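PDB 3GGD: SAM-dependent methyltransferase from Anabaena variabilis ATCC 29413, which probably transfers a methyl group from S-adenosyl-L-methionine, and binds the product S-adenosyl-L-homocysteine. Local coordinates for residues A37-A42 with G68-F73; V44-R49 with Y160-G165; Q115-H120 with L149-G154; D170-L175 with A233-F238. All coordinates share one frame; numbering follows the deposited sequence. Where two conformers were deposited one is given.

Contact 1: residues A37-A42 with G68-F73. With EDO (1,2-ethanediol), chain L.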
loop_
_atom_site.group_PDB
_atom_site.type_symbol
_atom_site.label_atom_id
_atom_site.label_comp_id
_atom_site.label_asym_id
_atom_site.label_seq_id
_atom_site.Cartn_x
_atom_site.Cartn_y
_atom_site.Cartn_z
ATOM N N ALA A 37 9.702 -3.464 -5.547
ATOM C CA ALA A 37 9.995 -4.145 -6.804
ATOM C C ALA A 37 10.056 -3.147 -7.969
ATOM O O ALA A 37 9.388 -2.136 -7.949
ATOM C CB ALA A 37 8.881 -5.207 -7.105
ATOM N N ASN A 38 10.837 -3.463 -8.993
ATOM C CA ASN A 38 10.854 -2.644 -10.186
ATOM C C ASN A 38 9.441 -2.563 -10.795
ATOM O O ASN A 38 8.649 -3.495 -10.659
ATOM C CB ASN A 38 11.865 -3.185 -11.188
ATOM C CG ASN A 38 11.638 -4.625 -11.522
ATOM O OD1 ASN A 38 11.765 -5.497 -10.655
ATOM N ND2 ASN A 38 11.323 -4.900 -12.787
ATOM N N VAL A 39 9.124 -1.420 -11.409
ATOM C CA VAL A 39 7.758 -1.140 -11.879
ATOM C C VAL A 39 7.192 -2.227 -12.802
ATOM O O VAL A 39 5.992 -2.506 -12.794
ATOM C CB VAL A 39 7.671 0.266 -12.553
ATOM C CG1 VAL A 39 7.901 1.366 -11.475
ATOM C CG2 VAL A 39 8.645 0.371 -13.792
ATOM N N GLU A 40 8.052 -2.836 -13.591
ATOM C CA GLU A 40 7.622 -3.871 -14.510
ATOM C C GLU A 40 6.957 -5.060 -13.818
ATOM O O GLU A 40 6.178 -5.751 -14.453
ATOM C CB GLU A 40 8.757 -4.349 -15.399
ATOM C CG GLU A 40 9.340 -3.270 -16.317
ATOM C CD GLU A 40 10.447 -2.408 -15.690
ATOM O OE1 GLU A 40 10.733 -2.588 -14.480
ATOM O OE2 GLU A 40 11.059 -1.564 -16.436
ATOM N N ARG A 41 7.249 -5.278 -12.532
ATOM C CA ARG A 41 6.655 -6.386 -11.771
ATOM C C ARG A 41 5.623 -5.848 -10.762
ATOM O O ARG A 41 5.147 -6.597 -9.911
ATOM C CB ARG A 41 7.740 -7.099 -10.927
ATOM C CG ARG A 41 8.839 -7.710 -11.688
ATOM C CD ARG A 41 9.705 -8.644 -10.837
ATOM N NE ARG A 41 10.559 -8.012 -9.819
ATOM C CZ ARG A 41 10.600 -8.333 -8.511
ATOM N NH1 ARG A 41 9.821 -9.296 -7.963
ATOM N NH2 ARG A 41 11.474 -7.686 -7.732
ATOM N N ALA A 42 5.354 -4.542 -10.787
ATOM C CA ALA A 42 4.500 -3.930 -9.796
ATOM C C ALA A 42 3.391 -3.120 -10.507
ATOM O O ALA A 42 2.441 -3.704 -11.053
ATOM C CB ALA A 42 5.337 -3.085 -8.840
ATOM N N GLY A 68 7.874 6.348 -3.450
ATOM C CA GLY A 68 7.462 6.889 -4.740
ATOM C C GLY A 68 7.840 6.153 -5.992
ATOM O O GLY A 68 7.662 6.682 -7.085
ATOM N N THR A 69 8.345 4.932 -5.860
ATOM C CA THR A 69 8.765 4.176 -7.025
ATOM C C THR A 69 7.604 3.997 -7.992
ATOM O O THR A 69 7.773 4.202 -9.176
ATOM C CB THR A 69 9.294 2.803 -6.646
ATOM O OG1 THR A 69 10.366 2.953 -5.685
ATOM C CG2 THR A 69 9.784 2.025 -7.908
ATOM N N GLN A 70 6.409 3.658 -7.485
ATOM C CA GLN A 70 5.264 3.420 -8.382
ATOM C C GLN A 70 4.627 4.726 -8.844
ATOM O O GLN A 70 4.064 4.827 -9.968
ATOM C CB GLN A 70 4.222 2.517 -7.702
ATOM C CG GLN A 70 4.796 1.216 -7.034
ATOM C CD GLN A 70 5.706 0.369 -7.939
ATOM O OE1 GLN A 70 5.410 0.163 -9.122
ATOM N NE2 GLN A 70 6.795 -0.169 -7.371
ATOM N N THR A 71 4.701 5.723 -7.962
ATOM C CA THR A 71 4.161 7.048 -8.180
ATOM C C THR A 71 4.751 7.693 -9.418
ATOM O O THR A 71 4.031 8.269 -10.240
ATOM C CB THR A 71 4.439 7.951 -6.949
ATOM O OG1 THR A 71 4.253 7.191 -5.743
ATOM C CG2 THR A 71 3.524 9.195 -6.942
ATOM N N LYS A 72 6.061 7.596 -9.560
ATOM C CA LYS A 72 6.730 8.137 -10.742
ATOM C C LYS A 72 6.160 7.566 -12.064
ATOM O O LYS A 72 5.924 8.300 -13.029
ATOM C CB LYS A 72 8.210 7.837 -10.616
ATOM C CG LYS A 72 9.145 8.317 -11.783
ATOM C CD LYS A 72 9.114 9.809 -11.974
ATOM C CE LYS A 72 10.272 10.269 -12.889
ATOM N NZ LYS A 72 9.990 11.668 -13.264
ATOM N N PHE A 73 5.965 6.249 -12.114
ATOM C CA PHE A 73 5.369 5.639 -13.276
ATOM C C PHE A 73 3.929 6.163 -13.504
ATOM O O PHE A 73 3.551 6.552 -14.609
ATOM C CB PHE A 73 5.454 4.105 -13.154
ATOM C CG PHE A 73 4.674 3.357 -14.200
ATOM C CD1 PHE A 73 3.286 3.185 -14.066
ATOM C CD2 PHE A 73 5.302 2.831 -15.309
ATOM C CE1 PHE A 73 2.560 2.493 -15.020
ATOM C CE2 PHE A 73 4.568 2.129 -16.262
ATOM C CZ PHE A 73 3.209 1.967 -16.111
HETATM C C1 EDO L . 2.499 -6.876 -7.550
HETATM O O1 EDO L . 3.880 -6.537 -7.330
HETATM C C2 EDO L . 1.719 -5.750 -8.288
HETATM O O2 EDO L . 1.907 -4.416 -7.723
#
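V39 and Q70 bury the most surface here, and they run alongside one another, pointing opposite ways, V39 toward helix 69-77 from a short 3-10 turn and Q70 outward from near the start of that helix. The CG1 methyl of V39, anti to the carbonyl carbon, does most of the touching: it lies 3.7 Å from T69 O and 3.6 Å from Q70 OE1. F73 CB is only slightly farther from it. A branched, compact side chain suits this place, since it fits against the T69 carbonyl and F73 CB, one turn apart, with the Q70 amide oxygen beside them.

Q70 bends back at chi2 (-51°), which brings its amide to the turn. Its NE2 gives a weak hydrogen bond to A37 O at 3.3 Å, while OE1 accepts from V43 N, so the two ends of one amide tie together both flanks of the turn. A42, whose CB packs 3.3 Å from Q70 OE1, is small enough to let the amide lie close. The F73 ring goes on to pack against helix 43-50; T69 turns its CG2 methyl to V39 and its hydroxyl to D36. With Q70 and A42 close to bound S-adenosyl-L-homocysteine and to R131 respectively, this is the loop-on-helix packing beside the cofactor pocket of a Rossmann-like methyltransferase, where helix 69-77 follows the first strand, 60-63.

Contact 2: residues V44-R49 with Y160-G165. With SO4 (sulfate ion), chain J; EDO (1,2-ethanediol), chain M; EDO (1,2-ethanediol), chain L.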
loop_
_atom_site.group_PDB
_atom_site.type_symbol
_atom_site.label_atom_id
_atom_site.label_comp_id
_atom_site.label_asym_id
_atom_site.label_seq_id
_atom_site.Cartn_x
_atom_site.Cartn_y
_atom_site.Cartn_z
ATOM N N VAL A 44 3.154 -1.737 -13.402
ATOM C CA VAL A 44 2.938 -2.127 -14.788
ATOM C C VAL A 44 1.943 -3.298 -14.879
ATOM O O VAL A 44 1.111 -3.387 -15.826
ATOM C CB VAL A 44 4.255 -2.518 -15.465
ATOM C CG1 VAL A 44 4.012 -3.340 -16.771
ATOM C CG2 VAL A 44 5.076 -1.295 -15.714
ATOM N N VAL A 45 2.025 -4.192 -13.896
ATOM C CA VAL A 45 1.069 -5.320 -13.793
ATOM C C VAL A 45 -0.312 -4.826 -13.330
ATOM O O VAL A 45 -1.351 -5.247 -13.843
ATOM C CB VAL A 45 1.609 -6.405 -12.819
ATOM C CG1 VAL A 45 0.508 -7.447 -12.469
ATOM C CG2 VAL A 45 2.863 -7.061 -13.433
ATOM N N ASP A 46 -0.318 -3.869 -12.415
ATOM C CA ASP A 46 -1.585 -3.308 -11.894
ATOM C C ASP A 46 -2.405 -2.465 -12.899
ATOM O O ASP A 46 -3.640 -2.593 -12.963
ATOM C CB ASP A 46 -1.307 -2.410 -10.681
ATOM C CG ASP A 46 -0.614 -3.173 -9.523
ATOM O OD1 ASP A 46 -0.999 -4.340 -9.277
ATOM O OD2 ASP A 46 0.271 -2.579 -8.876
ATOM N N LEU A 47 -1.712 -1.620 -13.673
ATOM C CA LEU A 47 -2.385 -0.578 -14.458
ATOM C C LEU A 47 -3.465 -1.110 -15.421
ATOM O O LEU A 47 -4.535 -0.548 -15.460
ATOM C CB LEU A 47 -1.372 0.343 -15.167
ATOM C CG LEU A 47 -1.929 1.567 -15.934
ATOM C CD1 LEU A 47 -2.829 2.410 -15.019
ATOM C CD2 LEU A 47 -0.831 2.443 -16.613
ATOM N N PRO A 48 -3.203 -2.204 -16.170
ATOM C CA PRO A 48 -4.289 -2.702 -17.011
ATOM C C PRO A 48 -5.585 -3.074 -16.255
ATOM O O PRO A 48 -6.673 -3.053 -16.835
ATOM C CB PRO A 48 -3.681 -3.919 -17.702
ATOM C CG PRO A 48 -2.206 -3.759 -17.573
ATOM C CD PRO A 48 -1.991 -3.015 -16.297
ATOM N N ARG A 49 -5.480 -3.384 -14.976
ATOM C CA ARG A 49 -6.667 -3.798 -14.197
ATOM C C ARG A 49 -7.598 -2.644 -13.884
ATOM O O ARG A 49 -8.745 -2.868 -13.554
ATOM C CB ARG A 49 -6.224 -4.464 -12.887
ATOM C CG ARG A 49 -5.441 -5.768 -13.089
ATOM C CD ARG A 49 -4.723 -6.192 -11.838
ATOM N NE ARG A 49 -4.038 -7.472 -12.036
ATOM C CZ ARG A 49 -3.250 -8.048 -11.138
ATOM N NH1 ARG A 49 -3.032 -7.499 -9.963
ATOM N NH2 ARG A 49 -2.665 -9.199 -11.409
ATOM N N TYR A 160 -8.213 1.302 -6.991
ATOM C CA TYR A 160 -7.595 0.015 -7.175
ATOM C C TYR A 160 -6.701 -0.208 -5.957
ATOM O O TYR A 160 -5.888 0.656 -5.617
ATOM C CB TYR A 160 -6.687 -0.023 -8.407
ATOM C CG TYR A 160 -5.857 -1.325 -8.512
ATOM C CD1 TYR A 160 -6.380 -2.471 -9.098
ATOM C CD2 TYR A 160 -4.548 -1.389 -8.030
ATOM C CE1 TYR A 160 -5.609 -3.631 -9.227
ATOM C CE2 TYR A 160 -3.775 -2.549 -8.137
ATOM C CZ TYR A 160 -4.321 -3.662 -8.737
ATOM O OH TYR A 160 -3.534 -4.766 -8.879
ATOM N N LEU A 161 -6.869 -1.351 -5.305
ATOM C CA LEU A 161 -5.948 -1.744 -4.237
ATOM C C LEU A 161 -5.479 -3.195 -4.434
ATOM O O LEU A 161 -6.200 -4.040 -4.972
ATOM C CB LEU A 161 -6.540 -1.575 -2.845
ATOM C CG LEU A 161 -7.633 -2.548 -2.341
ATOM C CD1 LEU A 161 -7.809 -2.340 -0.772
ATOM C CD2 LEU A 161 -8.930 -2.353 -3.071
ATOM N N ILE A 162 -4.224 -3.428 -4.049
ATOM C CA ILE A 162 -3.619 -4.761 -4.068
ATOM C C ILE A 162 -2.940 -4.922 -2.693
ATOM O O ILE A 162 -2.218 -4.043 -2.217
ATOM C CB ILE A 162 -2.687 -4.971 -5.287
ATOM C CG1 ILE A 162 -2.153 -6.418 -5.272
ATOM C CG2 ILE A 162 -1.548 -3.856 -5.348
ATOM C CD1 ILE A 162 -1.269 -6.834 -6.489
ATOM N N GLU A 163 -3.274 -6.024 -2.037
ATOM C CA GLU A 163 -2.882 -6.286 -0.670
ATOM C C GLU A 163 -2.387 -7.724 -0.559
ATOM O O GLU A 163 -2.587 -8.523 -1.465
ATOM C CB GLU A 163 -4.116 -6.092 0.242
ATOM C CG GLU A 163 -4.642 -4.664 0.261
ATOM C CD GLU A 163 -3.661 -3.674 0.853
ATOM O OE1 GLU A 163 -2.830 -4.106 1.700
ATOM O OE2 GLU A 163 -3.690 -2.468 0.439
ATOM N N LEU A 164 -1.748 -8.052 0.555
ATOM C CA LEU A 164 -1.408 -9.442 0.828
ATOM C C LEU A 164 -2.705 -10.091 1.244
ATOM O O LEU A 164 -3.466 -9.504 2.017
ATOM C CB LEU A 164 -0.320 -9.559 1.893
ATOM C CG LEU A 164 1.022 -8.873 1.532
ATOM C CD1 LEU A 164 2.155 -9.228 2.523
ATOM C CD2 LEU A 164 1.455 -9.194 0.103
ATOM N N GLY A 165 -2.964 -11.277 0.704
ATOM C CA GLY A 165 -4.226 -11.950 0.903
ATOM C C GLY A 165 -4.145 -13.188 1.781
ATOM O O GLY A 165 -3.135 -13.444 2.460
HETATM S S SO4 J . -4.467 -10.069 -14.588
HETATM O O1 SO4 J . -4.519 -8.621 -14.826
HETATM O O2 SO4 J . -3.153 -10.496 -14.076
HETATM O O3 SO4 J . -4.654 -10.703 -15.894
HETATM O O4 SO4 J . -5.550 -10.514 -13.707
HETATM C C1 EDO M . 1.170 -5.105 -18.659
HETATM O O1 EDO M . 0.620 -5.618 -17.434
HETATM C C2 EDO M . 0.847 -6.045 -19.822
HETATM O O2 EDO M . -0.517 -5.961 -20.233
HETATM C C1 EDO L . 2.499 -6.876 -7.550
HETATM O O1 EDO L . 3.880 -6.537 -7.330
HETATM C C2 EDO L . 1.719 -5.750 -8.288
HETATM O O2 EDO L . 1.907 -4.416 -7.723
#
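The hydroxyl of Y160 stands between an acid and a base of helix 43-50. It donates to D46 OD1 at 2.6 Å, meeting the carboxylate from above its plane, and accepts from R49 NH1 at 3.0 Å, in the guanidinium plane with an N-H...O angle of 154°. A phenol suits this place because one oxygen can both give and take. A long salt bridge also joins D46 and R49, but no N-H points at the acid, so the tyrosine oxygen provides the direct link; the nearby positive charge would be expected to help keep D46 ionised.

NE and NH2 of R49 each donate to an oxygen of a sulfate ion, and D46 OD2 is bonded to Y129 and to an ethanediol; both small molecules probably come from the crystallisation liquor. Y160, with CG anti to its backbone N (chi1 172°), sends its ring across D46 at about a right angle, the ring and carboxylate planes 47° apart. Beyond it the CD1 methyl of I162 packs 3.8 Å from D46 OD1 and at the edge of the guanidinium. Here helix 43-50 lies over strand 158-164, a helix-on-sheet layer of the Rossmann-like methyltransferase fold.

Contact 3: residues Q115-H120 with L149-G154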
loop_
_atom_site.group_PDB
_atom_site.type_symbol
_atom_site.label_atom_id
_atom_site.label_comp_id
_atom_site.label_asym_id
_atom_site.label_seq_id
_atom_site.Cartn_x
_atom_site.Cartn_y
_atom_site.Cartn_z
ATOM N N GLN A 115 -7.802 14.646 8.112
ATOM C CA GLN A 115 -6.792 15.027 7.128
ATOM C C GLN A 115 -7.297 14.722 5.708
ATOM O O GLN A 115 -7.132 15.518 4.783
ATOM C CB GLN A 115 -5.472 14.324 7.445
ATOM C CG GLN A 115 -4.906 14.786 8.797
ATOM C CD GLN A 115 -3.557 14.213 9.143
ATOM O OE1 GLN A 115 -2.855 13.677 8.283
ATOM N NE2 GLN A 115 -3.175 14.331 10.416
ATOM N N ALA A 116 -7.948 13.578 5.539
ATOM C CA ALA A 116 -8.585 13.266 4.271
ATOM C C ALA A 116 -9.672 14.287 3.916
ATOM O O ALA A 116 -9.802 14.678 2.753
ATOM C CB ALA A 116 -9.128 11.778 4.279
ATOM N N ALA A 117 -10.473 14.701 4.905
ATOM C CA ALA A 117 -11.485 15.700 4.687
ATOM C C ALA A 117 -10.841 16.997 4.160
ATOM O O ALA A 117 -11.380 17.639 3.263
ATOM C CB ALA A 117 -12.320 15.981 6.031
ATOM N N GLN A 118 -9.690 17.371 4.711
ATOM C CA GLN A 118 -9.004 18.599 4.289
ATOM C C GLN A 118 -8.587 18.482 2.815
ATOM O O GLN A 118 -8.925 19.341 2.000
ATOM C CB GLN A 118 -7.785 18.874 5.184
ATOM C CG GLN A 118 -6.980 20.109 4.799
ATOM C CD GLN A 118 -7.786 21.383 4.791
ATOM O OE1 GLN A 118 -8.464 21.691 5.766
ATOM N NE2 GLN A 118 -7.708 22.143 3.688
ATOM N N ILE A 119 -7.932 17.392 2.480
ATOM C CA ILE A 119 -7.505 17.138 1.112
ATOM C C ILE A 119 -8.705 17.177 0.132
ATOM O O ILE A 119 -8.676 17.861 -0.896
ATOM C CB ILE A 119 -6.824 15.751 1.007
ATOM C CG1 ILE A 119 -5.406 15.795 1.575
ATOM C CG2 ILE A 119 -6.701 15.324 -0.456
ATOM C CD1 ILE A 119 -4.385 16.307 0.555
ATOM N N HIS A 120 -9.771 16.438 0.453
ATOM C CA HIS A 120 -10.915 16.388 -0.440
ATOM C C HIS A 120 -11.527 17.799 -0.589
ATOM O O HIS A 120 -12.033 18.127 -1.662
ATOM C CB HIS A 120 -11.978 15.344 -0.005
ATOM C CG HIS A 120 -13.112 15.212 -0.967
ATOM N ND1 HIS A 120 -14.162 16.103 -1.007
ATOM C CD2 HIS A 120 -13.355 14.300 -1.938
ATOM C CE1 HIS A 120 -14.991 15.759 -1.983
ATOM N NE2 HIS A 120 -14.530 14.655 -2.558
ATOM N N LEU A 149 -10.442 6.742 3.126
ATOM C CA LEU A 149 -10.561 6.392 1.741
ATOM C C LEU A 149 -11.915 6.790 1.151
ATOM O O LEU A 149 -11.975 7.286 0.043
ATOM C CB LEU A 149 -10.253 4.886 1.547
ATOM C CG LEU A 149 -8.783 4.521 1.883
ATOM C CD1 LEU A 149 -8.562 2.987 2.036
ATOM C CD2 LEU A 149 -7.717 5.095 0.868
ATOM N N ARG A 150 -12.982 6.557 1.909
ATOM C CA ARG A 150 -14.330 6.879 1.530
ATOM C C ARG A 150 -14.429 8.398 1.285
ATOM O O ARG A 150 -15.046 8.837 0.322
ATOM C CB ARG A 150 -15.306 6.445 2.658
ATOM C CG ARG A 150 -16.756 6.880 2.434
ATOM C CD ARG A 150 -17.741 6.481 3.521
ATOM N NE ARG A 150 -17.888 5.037 3.463
ATOM C CZ ARG A 150 -17.236 4.148 4.204
ATOM N NH1 ARG A 150 -16.425 4.511 5.207
ATOM N NH2 ARG A 150 -17.414 2.862 3.934
ATOM N N ILE A 151 -13.825 9.178 2.170
ATOM C CA ILE A 151 -13.815 10.620 2.062
ATOM C C ILE A 151 -13.072 11.061 0.776
ATOM O O ILE A 151 -13.595 11.878 0.002
ATOM C CB ILE A 151 -13.147 11.254 3.296
ATOM C CG1 ILE A 151 -14.028 11.052 4.552
ATOM C CG2 ILE A 151 -12.879 12.752 3.053
ATOM C CD1 ILE A 151 -13.291 11.343 5.897
ATOM N N LEU A 152 -11.898 10.493 0.515
ATOM C CA LEU A 152 -11.142 10.913 -0.671
ATOM C C LEU A 152 -11.828 10.587 -2.023
ATOM O O LEU A 152 -11.736 11.371 -3.015
ATOM C CB LEU A 152 -9.747 10.284 -0.647
ATOM C CG LEU A 152 -8.817 10.743 0.488
ATOM C CD1 LEU A 152 -7.552 9.853 0.597
ATOM C CD2 LEU A 152 -8.449 12.270 0.360
ATOM N N LEU A 153 -12.479 9.413 -2.071
ATOM C CA LEU A 153 -13.118 8.925 -3.278
ATOM C C LEU A 153 -14.410 9.654 -3.636
ATOM O O LEU A 153 -14.730 9.853 -4.825
ATOM C CB LEU A 153 -13.440 7.437 -3.114
ATOM C CG LEU A 153 -12.213 6.505 -3.130
ATOM C CD1 LEU A 153 -12.522 5.140 -2.480
ATOM C CD2 LEU A 153 -11.633 6.361 -4.573
ATOM N N GLY A 154 -15.190 9.998 -2.610
ATOM C CA GLY A 154 -16.529 10.579 -2.838
ATOM C C GLY A 154 -17.341 9.671 -3.764
ATOM O O GLY A 154 -17.187 8.456 -3.747
#
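Helices 113-123 and 142-153 run almost parallel, 5° apart with axes 8.5 Å from each other, a spacing that small residues on the first helix make possible. A116 supplies the hollow: its CB meets L152 CG at 3.9 Å, and the CG2 methyl of I151 settles beside its carbonyl, 3.6 Å from A116 O and equally near A117 N. I151 thus acts as a bump pressed against the backbone itself. L152 sets out away from the partner helix, but its CD2 swings back to meet I119 CG2 at 3.6 Å, the two branched chains crossing obliquely.

H120 closes the C-terminal end of helix 142-153. Its CG is anti to the backbone N (chi1 -176°), which lays the ring across the last turn, with CD2 3.1 Å from I151 O and the L152 carbonyl at the ring edge, while NE2 bonds to D125. An alanine here would remove the D125 bond and the ring's contacts with these two carbonyls, and would probably loosen the end of the pair. G154, with positive phi, ends the second helix beside this ring. On the sheet side of the pair, L152 reaches strands 60-63 and 127-131, and I119 leans on strand 103-107.

Contact 4: residues D170-L175 with A233-F238. With SO4 (sulfate ion), chain G.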
loop_
_atom_site.group_PDB
_atom_site.type_symbol
_atom_site.label_atom_id
_atom_site.label_comp_id
_atom_site.label_asym_id
_atom_site.label_seq_id
_atom_site.Cartn_x
_atom_site.Cartn_y
_atom_site.Cartn_z
ATOM N N ASP A 170 0.838 -18.065 6.392
ATOM C CA ASP A 170 1.359 -19.375 6.065
ATOM C C ASP A 170 2.559 -19.305 5.102
ATOM O O ASP A 170 3.516 -20.042 5.226
ATOM C CB ASP A 170 0.289 -20.207 5.390
ATOM C CG ASP A 170 -0.789 -20.710 6.359
ATOM O OD1 ASP A 170 -0.614 -20.653 7.607
ATOM O OD2 ASP A 170 -1.823 -21.182 5.835
ATOM N N PHE A 171 2.465 -18.439 4.114
ATOM C CA PHE A 171 3.525 -18.265 3.149
ATOM C C PHE A 171 4.839 -17.907 3.855
ATOM O O PHE A 171 5.873 -18.542 3.641
ATOM C CB PHE A 171 3.149 -17.156 2.156
ATOM C CG PHE A 171 4.260 -16.804 1.210
ATOM C CD1 PHE A 171 4.432 -17.511 0.032
ATOM C CD2 PHE A 171 5.145 -15.790 1.521
ATOM C CE1 PHE A 171 5.475 -17.194 -0.835
ATOM C CE2 PHE A 171 6.189 -15.482 0.675
ATOM C CZ PHE A 171 6.350 -16.204 -0.512
ATOM N N PHE A 172 4.788 -16.889 4.707
ATOM C CA PHE A 172 5.996 -16.471 5.413
ATOM C C PHE A 172 6.487 -17.508 6.431
ATOM O O PHE A 172 7.690 -17.738 6.561
ATOM C CB PHE A 172 5.827 -15.093 6.043
ATOM C CG PHE A 172 5.861 -13.986 5.055
ATOM C CD1 PHE A 172 7.007 -13.745 4.320
ATOM C CD2 PHE A 172 4.759 -13.177 4.860
ATOM C CE1 PHE A 172 7.038 -12.753 3.392
ATOM C CE2 PHE A 172 4.773 -12.151 3.921
ATOM C CZ PHE A 172 5.905 -11.920 3.196
ATOM N N ASN A 173 5.564 -18.145 7.138
ATOM C CA ASN A 173 5.935 -19.191 8.060
ATOM C C ASN A 173 6.533 -20.420 7.367
ATOM O O ASN A 173 7.353 -21.119 7.976
ATOM C CB ASN A 173 4.745 -19.581 8.973
ATOM C CG ASN A 173 4.492 -18.547 10.091
ATOM O OD1 ASN A 173 5.389 -17.760 10.463
ATOM N ND2 ASN A 173 3.277 -18.543 10.623
ATOM N N SER A 174 6.146 -20.701 6.124
ATOM C CA SER A 174 6.764 -21.827 5.394
ATOM C C SER A 174 8.222 -21.490 5.064
ATOM O O SER A 174 9.079 -22.359 5.068
ATOM C CB SER A 174 6.006 -22.168 4.113
ATOM O OG SER A 174 4.664 -22.507 4.397
ATOM N N LEU A 175 8.500 -20.221 4.781
ATOM C CA LEU A 175 9.885 -19.796 4.547
ATOM C C LEU A 175 10.678 -20.020 5.832
ATOM O O LEU A 175 11.769 -20.587 5.809
ATOM C CB LEU A 175 9.967 -18.335 4.114
ATOM C CG LEU A 175 9.408 -18.020 2.721
ATOM C CD1 LEU A 175 9.460 -16.520 2.472
ATOM C CD2 LEU A 175 10.152 -18.824 1.649
ATOM N N ALA A 233 10.704 -13.971 -3.819
ATOM C CA ALA A 233 9.587 -14.370 -2.949
ATOM C C ALA A 233 8.347 -13.574 -3.348
ATOM O O ALA A 233 8.367 -12.318 -3.397
ATOM C CB ALA A 233 9.920 -14.158 -1.480
ATOM N N THR A 234 7.275 -14.306 -3.656
ATOM C CA THR A 234 6.035 -13.704 -4.114
ATOM C C THR A 234 4.826 -14.208 -3.280
ATOM O O THR A 234 4.185 -15.201 -3.631
ATOM C CB THR A 234 5.767 -14.022 -5.604
ATOM O OG1 THR A 234 5.648 -15.434 -5.766
ATOM C CG2 THR A 234 6.860 -13.484 -6.543
ATOM N N PRO A 235 4.520 -13.526 -2.184
ATOM C CA PRO A 235 3.348 -13.912 -1.393
ATOM C C PRO A 235 2.012 -13.739 -2.137
ATOM O O PRO A 235 1.923 -12.981 -3.114
ATOM C CB PRO A 235 3.398 -12.958 -0.194
ATOM C CG PRO A 235 4.231 -11.783 -0.663
ATOM C CD PRO A 235 5.226 -12.362 -1.621
ATOM N N PRO A 236 0.964 -14.440 -1.670
ATOM C CA PRO A 236 -0.339 -14.346 -2.333
ATOM C C PRO A 236 -0.955 -12.976 -2.148
ATOM O O PRO A 236 -0.846 -12.376 -1.066
ATOM C CB PRO A 236 -1.167 -15.432 -1.652
ATOM C CG PRO A 236 -0.512 -15.664 -0.317
ATOM C CD PRO A 236 0.951 -15.376 -0.525
ATOM N N ALA A 237 -1.595 -12.497 -3.218
ATOM C CA ALA A 237 -2.196 -11.165 -3.288
ATOM C C ALA A 237 -3.711 -11.257 -3.423
ATOM O O ALA A 237 -4.274 -12.290 -3.787
ATOM C CB ALA A 237 -1.603 -10.366 -4.458
ATOM N N PHE A 238 -4.360 -10.165 -3.070
ATOM C CA PHE A 238 -5.769 -9.949 -3.292
ATOM C C PHE A 238 -5.835 -8.554 -3.877
ATOM O O PHE A 238 -5.207 -7.635 -3.335
ATOM C CB PHE A 238 -6.592 -9.943 -1.984
ATOM C CG PHE A 238 -7.961 -9.354 -2.154
ATOM C CD1 PHE A 238 -8.969 -10.085 -2.715
ATOM C CD2 PHE A 238 -8.214 -8.042 -1.825
ATOM C CE1 PHE A 238 -10.206 -9.554 -2.925
ATOM C CE2 PHE A 238 -9.484 -7.503 -2.025
ATOM C CZ PHE A 238 -10.462 -8.281 -2.600
HETATM S S SO4 G . -2.989 -16.937 6.601
HETATM O O1 SO4 G . -1.805 -17.526 5.970
HETATM O O2 SO4 G . -3.385 -17.712 7.789
HETATM O O3 SO4 G . -4.091 -16.764 5.620
HETATM O O4 SO4 G . -2.633 -15.607 7.105
#
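In this Rossmann-like methyltransferase fold, helix 168-179 follows strand 158-164, and its flank is packed here against the proline-bearing segment that leads into strand 237-244. D170 opens the segment by giving its backbone N-H to a sulfate oxygen, SO4 O1, in a nearly straight bond (175°) of 2.7 Å; G167 and I169 bind the same ion, which probably comes from the crystallisation liquor.

F171 carries the contact. With CG anti to its backbone N (chi1 174°), it presents one ring face to P235, whose CA sits over the centre in a CH-pi contact. At the ring edge, A233 CB lies 4.2 Å from F171 CZ. P235 suits this place, its CA-H and N lying over the aromatic face and its CB beside the ring, while P236 CD packs 3.9 Å from F171 CB. A serine in place of F171 would remove the CH-pi contact and is likely to weaken the joint between this helix and the 233-236 segment.

F172 turns its own ring so that F171 CD2 stands over its centre, and reaches P235 CG with its CZ at 4.2 Å. Further along, in one of its two conformers, S174 folds its hydroxyl back on the preceding turn, where D170 O accepts from both S174 N and S174 OG, the latter at 2.8 Å from above the carbonyl plane.

Contacts 1 and 2 touch, their centres about 12 Å apart and their segments alternating along the chain, because residues 37-42 lead straight into helix 43-50: V39 O probably bonds to V44 N, the F73 ring packs on V44 and L47, and both contacts meet one ethanediol. Contacts 2 and 4 meet in the sheet, where strands 158-164 and 237-244 are neighbours. Contact 3 is nested between the segments of contact 2; contact 4 follows the other three in series, the centres of contacts 3 and 4 about 32 Å apart across the centre of the chain. Together they tie the N-terminal region, the helix layers and the C-terminal strand to one sheet, with contact 1 closest to the cofactor pocket.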